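Local coordinates for protein LS-24 (Lathyrus sativus, PDB 3LP9) that probably binds hemin as a monomer or spermine as a dimer, one ligand excluding the other, and may act in oxidative stress response and polyamine biosynthesis, at residues S13-A18 and A179-N184; D69-E74 and I143-N148; A122-T127 and E131-K136. All blocks are in the same frame, centred on the assembly; numbering follows the deposited sequence.

Contact 1 of 3, residues S13-A18 and A179-N184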
loop_
_atom_site.group_PDB
_atom_site.type_symbol
_atom_site.label_atom_id
_atom_site.label_comp_id
_atom_site.label_asym_id
_atom_site.label_seq_id
_atom_site.Cartn_x
_atom_site.Cartn_y
_atom_site.Cartn_z
ATOM N N SER A 13 -3.652 0.113 26.066
ATOM C CA SER A 13 -2.871 -0.034 27.339
ATOM C C SER A 13 -3.592 0.709 28.472
ATOM O O SER A 13 -3.339 0.441 29.662
ATOM C CB SER A 13 -1.441 0.504 27.191
ATOM O OG SER A 13 -1.431 1.833 26.753
ATOM N N LYS A 14 -4.455 1.662 28.103
ATOM C CA LYS A 14 -5.310 2.349 29.070
ATOM C C LYS A 14 -6.456 1.431 29.485
ATOM O O LYS A 14 -7.253 0.997 28.647
ATOM C CB LYS A 14 -5.875 3.680 28.513
ATOM C CG LYS A 14 -4.784 4.746 28.240
ATOM C CD LYS A 14 -5.376 6.057 27.845
ATOM C CE LYS A 14 -6.184 6.665 28.955
ATOM N NZ LYS A 14 -6.652 7.995 28.443
ATOM N N ASN A 15 -6.568 1.179 30.783
ATOM C CA ASN A 15 -7.521 0.234 31.284
ATOM C C ASN A 15 -8.929 0.365 30.734
ATOM O O ASN A 15 -9.469 1.445 30.679
ATOM C CB ASN A 15 -7.475 0.283 32.796
ATOM C CG ASN A 15 -8.387 -0.707 33.454
ATOM O OD1 ASN A 15 -9.422 -0.314 33.964
ATOM N ND2 ASN A 15 -7.982 -1.979 33.514
ATOM N N ASN A 16 -9.513 -0.775 30.300
ATOM C CA ASN A 16 -10.929 -0.869 29.918
ATOM C C ASN A 16 -11.316 -0.093 28.656
ATOM O O ASN A 16 -12.479 0.110 28.390
ATOM C CB ASN A 16 -11.822 -0.480 31.091
ATOM C CG ASN A 16 -11.856 -1.523 32.192
ATOM O OD1 ASN A 16 -11.252 -2.622 32.124
ATOM N ND2 ASN A 16 -12.572 -1.197 33.221
ATOM N N GLU A 17 -10.314 0.283 27.848
ATOM C CA GLU A 17 -10.499 0.966 26.562
ATOM C C GLU A 17 -10.017 0.102 25.378
ATOM O O GLU A 17 -9.069 -0.676 25.524
ATOM C CB GLU A 17 -9.735 2.304 26.584
ATOM C CG GLU A 17 -10.290 3.247 27.643
ATOM C CD GLU A 17 -9.622 4.580 27.680
ATOM O OE1 GLU A 17 -9.112 5.071 26.642
ATOM O OE2 GLU A 17 -9.612 5.147 28.807
ATOM N N ALA A 18 -10.698 0.261 24.225
ATOM C CA ALA A 18 -10.401 -0.481 23.029
ATOM C C ALA A 18 -10.732 0.392 21.796
ATOM O O ALA A 18 -11.633 1.200 21.841
ATOM C CB ALA A 18 -11.164 -1.750 23.019
ATOM N N ALA A 179 -8.614 -9.157 22.649
ATOM C CA ALA A 179 -8.470 -9.621 24.030
ATOM C C ALA A 179 -8.869 -8.522 25.048
ATOM O O ALA A 179 -8.321 -7.421 25.010
ATOM C CB ALA A 179 -7.054 -9.993 24.252
ATOM N N SER A 180 -9.774 -8.866 25.971
ATOM C CA SER A 180 -10.202 -8.019 27.028
ATOM C C SER A 180 -9.122 -7.752 28.087
ATOM O O SER A 180 -8.113 -8.477 28.211
ATOM C CB SER A 180 -11.396 -8.692 27.696
ATOM O OG SER A 180 -12.184 -7.781 28.451
ATOM N N HIS A 181 -9.363 -6.679 28.858
ATOM C CA HIS A 181 -8.553 -6.334 30.005
ATOM C C HIS A 181 -8.860 -7.381 31.094
ATOM O O HIS A 181 -8.115 -7.555 32.097
ATOM C CB HIS A 181 -8.933 -4.948 30.478
ATOM C CG HIS A 181 -8.455 -3.848 29.578
ATOM N ND1 HIS A 181 -7.220 -3.240 29.733
ATOM C CD2 HIS A 181 -9.058 -3.201 28.554
ATOM C CE1 HIS A 181 -7.071 -2.287 28.818
ATOM N NE2 HIS A 181 -8.168 -2.251 28.088
ATOM N N LYS A 182 -9.994 -8.052 30.892
ATOM C CA LYS A 182 -10.449 -9.156 31.738
ATOM C C LYS A 182 -9.653 -10.429 31.351
ATOM O O LYS A 182 -9.764 -10.930 30.248
ATOM C CB LYS A 182 -11.921 -9.333 31.526
ATOM C CG LYS A 182 -12.720 -9.554 32.756
ATOM C CD LYS A 182 -12.808 -8.292 33.564
ATOM C CE LYS A 182 -14.022 -8.343 34.493
ATOM N NZ LYS A 182 -13.808 -7.341 35.605
ATOM N N THR A 183 -8.841 -10.936 32.282
ATOM C CA THR A 183 -7.888 -12.004 31.990
ATOM C C THR A 183 -8.483 -13.189 31.244
ATOM O O THR A 183 -9.373 -13.841 31.769
ATOM C CB THR A 183 -7.261 -12.553 33.257
ATOM O OG1 THR A 183 -6.806 -11.449 34.012
ATOM C CG2 THR A 183 -6.036 -13.411 32.913
ATOM N N ASN A 184 -7.933 -13.467 30.056
ATOM C CA ASN A 184 -8.360 -14.578 29.211
ATOM C C ASN A 184 -9.803 -14.520 28.659
ATOM O O ASN A 184 -10.417 -15.568 28.359
ATOM C CB ASN A 184 -8.077 -15.926 29.876
ATOM C CG ASN A 184 -6.626 -16.253 29.866
ATOM O OD1 ASN A 184 -5.952 -16.102 28.858
ATOM N ND2 ASN A 184 -6.125 -16.738 30.988
#
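His181 reaches from the loop 179-184 into the type II beta turn formed by Lys14 to Glu17, and nearly all of this contact is that one imidazole. The setting is the four-bladed hemopexin propeller: the segments lie at or just after the first strands of two blades, 6-11 and 176-179, and 13-18 runs on into the second strand of its own blade. Contact between them therefore joins the first and last blades of the chain, at the surface. Along the later segment, Ala179 closes strand 176-179 and Ser180 begins the loop; a weak hydrogen bond from Lys182 N reaches back to Ser180 OG, spanning position 181. At His181 the backbone N bonds Tyr31 OH, and Tyr31 also shares backbone bonding with Asn16, a second link between the two blades. The CB of His181 is directed at the turn, and CG stands anti to its own carbonyl carbon (chi1 -73°), which lays one ring face against the Asn15-Asn16 peptide. Asn16 N sits 2.9 Å above the ring plane, over its centre, whereas Asn15 C lies over the same face but nearer the rim. Asn16 OD1 comes back to 3.7 Å from His181 CB, its amide plane turned 77° from the ring, and Asn15 ND2 passes more loosely near ND1. The hydrogen bond from His181 NE2 to Glu17 O is nearly straight, 3.1 Å long with an N-H...O angle of 165°, and the oxygen lies in the imidazole plane. The turn that offers this carbonyl is closed by its own bond from Glu17 N to Lys14 O. Beyond the histidine, at the far end of the loop, Asn184 OD1 is hydrogen-bonded to Thr127 OG1 in the preceding blade.

Contact 2 of 3, residues D69-E74 and I143-N148. With NA (sodium ion), chain G.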
loop_
_atom_site.group_PDB
_atom_site.type_symbol
_atom_site.label_atom_id
_atom_site.label_comp_id
_atom_site.label_asym_id
_atom_site.label_seq_id
_atom_site.Cartn_x
_atom_site.Cartn_y
_atom_site.Cartn_z
ATOM N N ASP A 69 -3.027 -5.376 19.498
ATOM C CA ASP A 69 -2.036 -4.791 20.400
ATOM C C ASP A 69 -0.919 -5.780 20.674
ATOM O O ASP A 69 -1.142 -6.986 20.728
ATOM C CB ASP A 69 -2.711 -4.413 21.693
ATOM C CG ASP A 69 -3.619 -5.520 22.243
ATOM O OD1 ASP A 69 -4.701 -5.803 21.651
ATOM O OD2 ASP A 69 -3.283 -6.030 23.323
ATOM N N THR A 70 0.306 -5.269 20.835
ATOM C CA THR A 70 1.462 -6.123 21.109
ATOM C C THR A 70 1.801 -5.880 22.569
ATOM O O THR A 70 1.458 -6.666 23.443
ATOM C CB THR A 70 2.630 -5.804 20.107
ATOM O OG1 THR A 70 2.687 -4.391 19.879
ATOM C CG2 THR A 70 2.379 -6.458 18.754
ATOM N N GLU A 71 2.410 -4.739 22.838
ATOM C CA GLU A 71 2.906 -4.413 24.143
ATOM C C GLU A 71 3.081 -2.921 24.219
ATOM O O GLU A 71 3.277 -2.273 23.206
ATOM C CB GLU A 71 4.237 -5.083 24.421
ATOM C CG GLU A 71 5.335 -4.986 23.342
ATOM C CD GLU A 71 6.544 -5.855 23.734
ATOM O OE1 GLU A 71 6.442 -7.097 23.680
ATOM O OE2 GLU A 71 7.603 -5.320 24.082
ATOM N N ASN A 72 2.996 -2.382 25.438
ATOM C CA ASN A 72 3.121 -0.949 25.642
ATOM C C ASN A 72 2.045 -0.214 24.844
ATOM O O ASN A 72 0.862 -0.597 24.901
ATOM C CB ASN A 72 4.549 -0.497 25.299
ATOM C CG ASN A 72 5.549 -1.046 26.275
ATOM O OD1 ASN A 72 5.287 -1.049 27.445
ATOM N ND2 ASN A 72 6.653 -1.571 25.794
ATOM N N ASN A 73 2.427 0.816 24.108
ATOM C CA ASN A 73 1.437 1.529 23.319
ATOM C C ASN A 73 1.591 1.161 21.848
ATOM O O ASN A 73 1.338 1.975 21.001
ATOM C CB ASN A 73 1.525 3.066 23.491
ATOM C CG ASN A 73 1.422 3.524 24.947
ATOM O OD1 ASN A 73 0.893 2.828 25.793
ATOM N ND2 ASN A 73 1.919 4.717 25.222
ATOM N N GLU A 74 1.989 -0.075 21.552
ATOM C CA GLU A 74 2.107 -0.534 20.169
ATOM C C GLU A 74 1.077 -1.566 19.728
ATOM O O GLU A 74 0.494 -2.233 20.554
ATOM C CB GLU A 74 3.499 -1.099 19.912
ATOM C CG GLU A 74 4.583 -0.064 20.162
ATOM C CD GLU A 74 5.976 -0.571 19.959
ATOM O OE1 GLU A 74 6.143 -1.586 19.241
ATOM O OE2 GLU A 74 6.904 0.064 20.495
ATOM N N ILE A 143 0.712 -17.343 16.478
ATOM C CA ILE A 143 2.119 -16.950 16.276
ATOM C C ILE A 143 2.845 -16.452 17.551
ATOM O O ILE A 143 2.231 -16.290 18.605
ATOM C CB ILE A 143 2.273 -15.950 15.107
ATOM C CG1 ILE A 143 1.985 -14.521 15.566
ATOM C CG2 ILE A 143 1.419 -16.388 13.929
ATOM C CD1 ILE A 143 2.295 -13.454 14.538
ATOM N N ASP A 144 4.151 -16.231 17.445
ATOM C CA ASP A 144 4.945 -15.598 18.498
ATOM C C ASP A 144 5.687 -14.424 17.847
ATOM O O ASP A 144 6.594 -14.646 17.061
ATOM C CB ASP A 144 5.885 -16.589 19.105
ATOM C CG ASP A 144 6.712 -16.005 20.235
ATOM O OD1 ASP A 144 7.265 -14.866 20.130
ATOM O OD2 ASP A 144 6.838 -16.692 21.256
ATOM N N TYR A 145 5.272 -13.183 18.114
ATOM C CA TYR A 145 5.911 -12.049 17.460
ATOM C C TYR A 145 7.305 -11.699 17.942
ATOM O O TYR A 145 7.953 -10.856 17.317
ATOM C CB TYR A 145 5.054 -10.808 17.463
ATOM C CG TYR A 145 4.840 -10.181 18.829
ATOM C CD1 TYR A 145 3.572 -10.232 19.441
ATOM C CD2 TYR A 145 5.879 -9.477 19.469
ATOM C CE1 TYR A 145 3.333 -9.600 20.663
ATOM C CE2 TYR A 145 5.694 -8.869 20.729
ATOM C CZ TYR A 145 4.415 -8.932 21.329
ATOM O OH TYR A 145 4.206 -8.325 22.551
ATOM N N GLY A 146 7.801 -12.335 19.013
ATOM C CA GLY A 146 9.187 -12.136 19.423
ATOM C C GLY A 146 10.104 -13.002 18.588
ATOM O O GLY A 146 11.149 -12.561 18.126
ATOM N N SER A 147 9.717 -14.266 18.413
ATOM C CA SER A 147 10.472 -15.210 17.568
ATOM C C SER A 147 10.046 -15.062 16.115
ATOM O O SER A 147 10.750 -15.504 15.196
ATOM C CB SER A 147 10.240 -16.642 17.999
ATOM O OG SER A 147 8.997 -17.137 17.506
ATOM N N ASN A 148 8.893 -14.428 15.917
ATOM C CA ASN A 148 8.358 -14.183 14.582
ATOM C C ASN A 148 8.209 -15.535 13.916
ATOM O O ASN A 148 8.791 -15.775 12.878
ATOM C CB ASN A 148 9.238 -13.218 13.734
ATOM C CG ASN A 148 8.470 -12.616 12.556
ATOM O OD1 ASN A 148 7.230 -12.500 12.633
ATOM N ND2 ASN A 148 9.168 -12.221 11.484
HETATM NA NA NA G . -6.127 -8.121 21.228
HETATM O O HOH W 1 -7.125 -7.332 18.546
#
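Tyr145 meets Thr70 and Glu71 in two ways, with its hydroxyl and with a ring face. Its OH donates to Glu71 OE1 at 2.8 Å, using the anti lone pair of that oxygen; OE1 lies at the ring edge, with the carboxylate turned 68° from the ring plane. Thr70 CG2 stands over one face in a CH-pi contact, 4.0 Å from the ring centroid and 19° off its normal. Glu71 attains this position with CG between its backbone N and carbonyl carbon (chi1 48°) and an extended chain beyond, which carries OE1 out to the phenol. Behind these residues, a type II' turn from Glu71 to Glu74 shapes one segment. In the other, Asp144 OD1 accepts from Gly146 N at 2.8 Å, an Asx turn, and from Ser147 N at 3.1 Å, extending it to an Asx motif; both bonds help hold the Tyr145 loop. Arg125 bonds both Tyr145 OH and Thr70 O, bridging the pair. Asp69 OD1 binds the sodium ion at 2.8 Å and OD2 forms a salt bridge with Arg11. The contact spans adjacent blades, from the turn between strands 66-69 and 74-79 to the end of strand 139-144, beside strand 131-136.

Contact 3 of 3, residues A122-T127 and E131-K136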
loop_
_atom_site.group_PDB
_atom_site.type_symbol
_atom_site.label_atom_id
_atom_site.label_comp_id
_atom_site.label_asym_id
_atom_site.label_seq_id
_atom_site.Cartn_x
_atom_site.Cartn_y
_atom_site.Cartn_z
ATOM N N ALA A 122 -9.123 -11.213 11.354
ATOM C CA ALA A 122 -9.135 -10.808 12.726
ATOM C C ALA A 122 -7.947 -11.387 13.506
ATOM O O ALA A 122 -7.318 -12.341 13.037
ATOM C CB ALA A 122 -10.459 -11.297 13.367
ATOM N N ALA A 123 -7.723 -10.875 14.733
ATOM C CA ALA A 123 -6.578 -11.240 15.555
ATOM C C ALA A 123 -6.767 -10.717 16.950
ATOM O O ALA A 123 -7.404 -9.704 17.144
ATOM C CB ALA A 123 -5.312 -10.651 14.998
ATOM N N TYR A 124 -6.140 -11.381 17.924
ATOM C CA TYR A 124 -6.144 -10.937 19.307
ATOM C C TYR A 124 -4.883 -11.412 19.965
ATOM O O TYR A 124 -4.289 -12.412 19.567
ATOM C CB TYR A 124 -7.367 -11.455 20.118
ATOM C CG TYR A 124 -7.486 -12.946 20.339
ATOM C CD1 TYR A 124 -8.195 -13.773 19.431
ATOM C CD2 TYR A 124 -6.915 -13.562 21.464
ATOM C CE1 TYR A 124 -8.330 -15.191 19.668
ATOM C CE2 TYR A 124 -7.030 -14.918 21.679
ATOM C CZ TYR A 124 -7.756 -15.744 20.778
ATOM O OH TYR A 124 -7.843 -17.121 21.083
ATOM N N ARG A 125 -4.503 -10.658 21.000
ATOM C CA ARG A 125 -3.309 -10.841 21.831
ATOM C C ARG A 125 -3.507 -11.931 22.879
ATOM O O ARG A 125 -4.352 -11.833 23.729
ATOM C CB ARG A 125 -3.009 -9.495 22.512
ATOM C CG ARG A 125 -1.738 -9.456 23.365
ATOM C CD ARG A 125 -0.566 -9.829 22.451
ATOM N NE ARG A 125 0.695 -9.484 23.029
ATOM C CZ ARG A 125 1.380 -10.249 23.860
ATOM N NH1 ARG A 125 0.919 -11.414 24.259
ATOM N NH2 ARG A 125 2.546 -9.817 24.289
ATOM N N SER A 126 -2.711 -12.983 22.838
ATOM C CA SER A 126 -2.791 -13.982 23.911
ATOM C C SER A 126 -2.233 -13.379 25.210
ATOM O O SER A 126 -1.420 -12.457 25.172
ATOM C CB SER A 126 -1.975 -15.207 23.527
ATOM O OG SER A 126 -1.798 -16.110 24.634
ATOM N N THR A 127 -2.657 -13.904 26.364
ATOM C CA THR A 127 -2.163 -13.427 27.652
ATOM C C THR A 127 -0.778 -14.057 27.786
ATOM O O THR A 127 0.066 -13.673 28.633
ATOM C CB THR A 127 -3.079 -13.920 28.879
ATOM O OG1 THR A 127 -3.378 -15.305 28.726
ATOM C CG2 THR A 127 -4.354 -13.180 28.948
ATOM N N GLU A 131 2.518 -14.415 22.287
ATOM C CA GLU A 131 1.658 -15.153 21.367
ATOM C C GLU A 131 0.398 -14.391 20.882
ATOM O O GLU A 131 -0.108 -13.519 21.559
ATOM C CB GLU A 131 1.331 -16.536 21.922
ATOM C CG GLU A 131 2.565 -17.441 22.058
ATOM C CD GLU A 131 2.255 -18.781 22.644
ATOM O OE1 GLU A 131 1.103 -19.239 22.495
ATOM O OE2 GLU A 131 3.155 -19.374 23.283
ATOM N N VAL A 132 -0.029 -14.682 19.652
ATOM C CA VAL A 132 -1.132 -13.974 18.940
ATOM C C VAL A 132 -1.904 -15.035 18.137
ATOM O O VAL A 132 -1.303 -15.973 17.603
ATOM C CB VAL A 132 -0.643 -12.846 17.964
ATOM C CG1 VAL A 132 -1.785 -12.090 17.354
ATOM C CG2 VAL A 132 0.276 -11.874 18.628
ATOM N N TYR A 133 -3.222 -14.915 18.096
ATOM C CA TYR A 133 -4.063 -15.715 17.211
ATOM C C TYR A 133 -4.611 -14.875 16.113
ATOM O O TYR A 133 -5.186 -13.834 16.351
ATOM C CB TYR A 133 -5.214 -16.377 17.975
ATOM C CG TYR A 133 -4.711 -17.260 19.109
ATOM C CD1 TYR A 133 -4.634 -18.666 18.970
ATOM C CD2 TYR A 133 -4.299 -16.688 20.316
ATOM C CE1 TYR A 133 -4.161 -19.443 20.010
ATOM C CE2 TYR A 133 -3.813 -17.454 21.339
ATOM C CZ TYR A 133 -3.747 -18.815 21.186
ATOM O OH TYR A 133 -3.284 -19.560 22.250
ATOM N N LEU A 134 -4.457 -15.355 14.891
ATOM C CA LEU A 134 -4.940 -14.639 13.730
ATOM C C LEU A 134 -5.935 -15.517 12.933
ATOM O O LEU A 134 -5.736 -16.708 12.820
ATOM C CB LEU A 134 -3.718 -14.149 12.870
ATOM C CG LEU A 134 -2.652 -13.330 13.635
ATOM C CD1 LEU A 134 -1.596 -14.307 14.210
ATOM C CD2 LEU A 134 -1.958 -12.264 12.895
ATOM N N PHE A 135 -6.947 -14.887 12.313
ATOM C CA PHE A 135 -8.013 -15.577 11.601
ATOM C C PHE A 135 -8.149 -15.102 10.175
ATOM O O PHE A 135 -8.116 -13.912 9.924
ATOM C CB PHE A 135 -9.377 -15.393 12.343
ATOM C CG PHE A 135 -9.354 -15.930 13.766
ATOM C CD1 PHE A 135 -9.804 -17.218 14.057
ATOM C CD2 PHE A 135 -8.806 -15.156 14.817
ATOM C CE1 PHE A 135 -9.757 -17.706 15.346
ATOM C CE2 PHE A 135 -8.716 -15.642 16.147
ATOM C CZ PHE A 135 -9.195 -16.913 16.405
ATOM N N LYS A 136 -8.320 -16.055 9.247
ATOM C CA LYS A 136 -8.574 -15.753 7.834
ATOM C C LYS A 136 -9.572 -16.789 7.357
ATOM O O LYS A 136 -9.268 -17.981 7.364
ATOM C CB LYS A 136 -7.295 -15.794 6.979
ATOM C CG LYS A 136 -7.505 -15.485 5.479
ATOM C CD LYS A 136 -8.354 -14.207 5.269
ATOM C CE LYS A 136 -8.487 -13.870 3.828
ATOM N NZ LYS A 136 -7.219 -13.450 3.149
HETATM O O HOH W 2 -1.194 -18.293 23.493
#
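Five backbone hydrogen bonds join Ala122-Ser126 to Glu131-Phe135 as an antiparallel beta hairpin, the two inner strands of a propeller blade, with segment axes 4.6 Å apart at 171°. Ala122 and Phe135 bond reciprocally, the shortest link being Phe135 N to Ala122 O at 2.7 Å; Tyr124 and Tyr133 form a second hydrogen-bonded pair, and Ser126 N donates to Glu131 O at 2.9 Å. A water joins Ser126 OG, Glu131 OE1 and Tyr133 OH, while Arg128 N also bonds that serine and Arg142 forms a salt bridge with the glutamate. Tyr124 CG lies between its backbone N and carbonyl carbon (chi1 65°), which brings the ring toward Tyr133 and Phe135. The two tyrosine rings are nearly parallel (17°) but slid apart; Tyr133 CB stands over the Tyr124 ring, whose CE1 meets Phe135 CE2 at 3.6 Å. Tyr124 OH is hydrogen-bonded to Tyr162 OH. Replacing Tyr124 with an alanine would probably open a gap between Tyr133 and Phe135 and deprive Tyr162 OH of that partner. These rings share their face with Ala122, while Ala123, Val132, Leu134 and Arg125 point to the other, where Phe68 of the neighbouring blade packs. The register thus rests on backbone bonds rather than side chains, and the polar end is satisfied through the water and Arg142.

In the fold
From the N terminus, 13-18 opens the widest loop, which contact 1 closes 161 residues later at 179-184, joining the first blade to the last. Within it, contact 2 runs from 69-74 to 143-148 and ties the second blade to the third. Contact 3 is nested deeper still, a local hairpin inside the third blade; no two of the loops cross. The three also touch directly: Ser13 OG probably bonds Asn73 OD1 between contacts 1 and 2, Ala179 CB packs on Arg125 O between contacts 1 and 3, and strands 131-136 and 139-144 lie side by side in one sheet, linking contacts 2 and 3. All four blades are thereby connected around the ring.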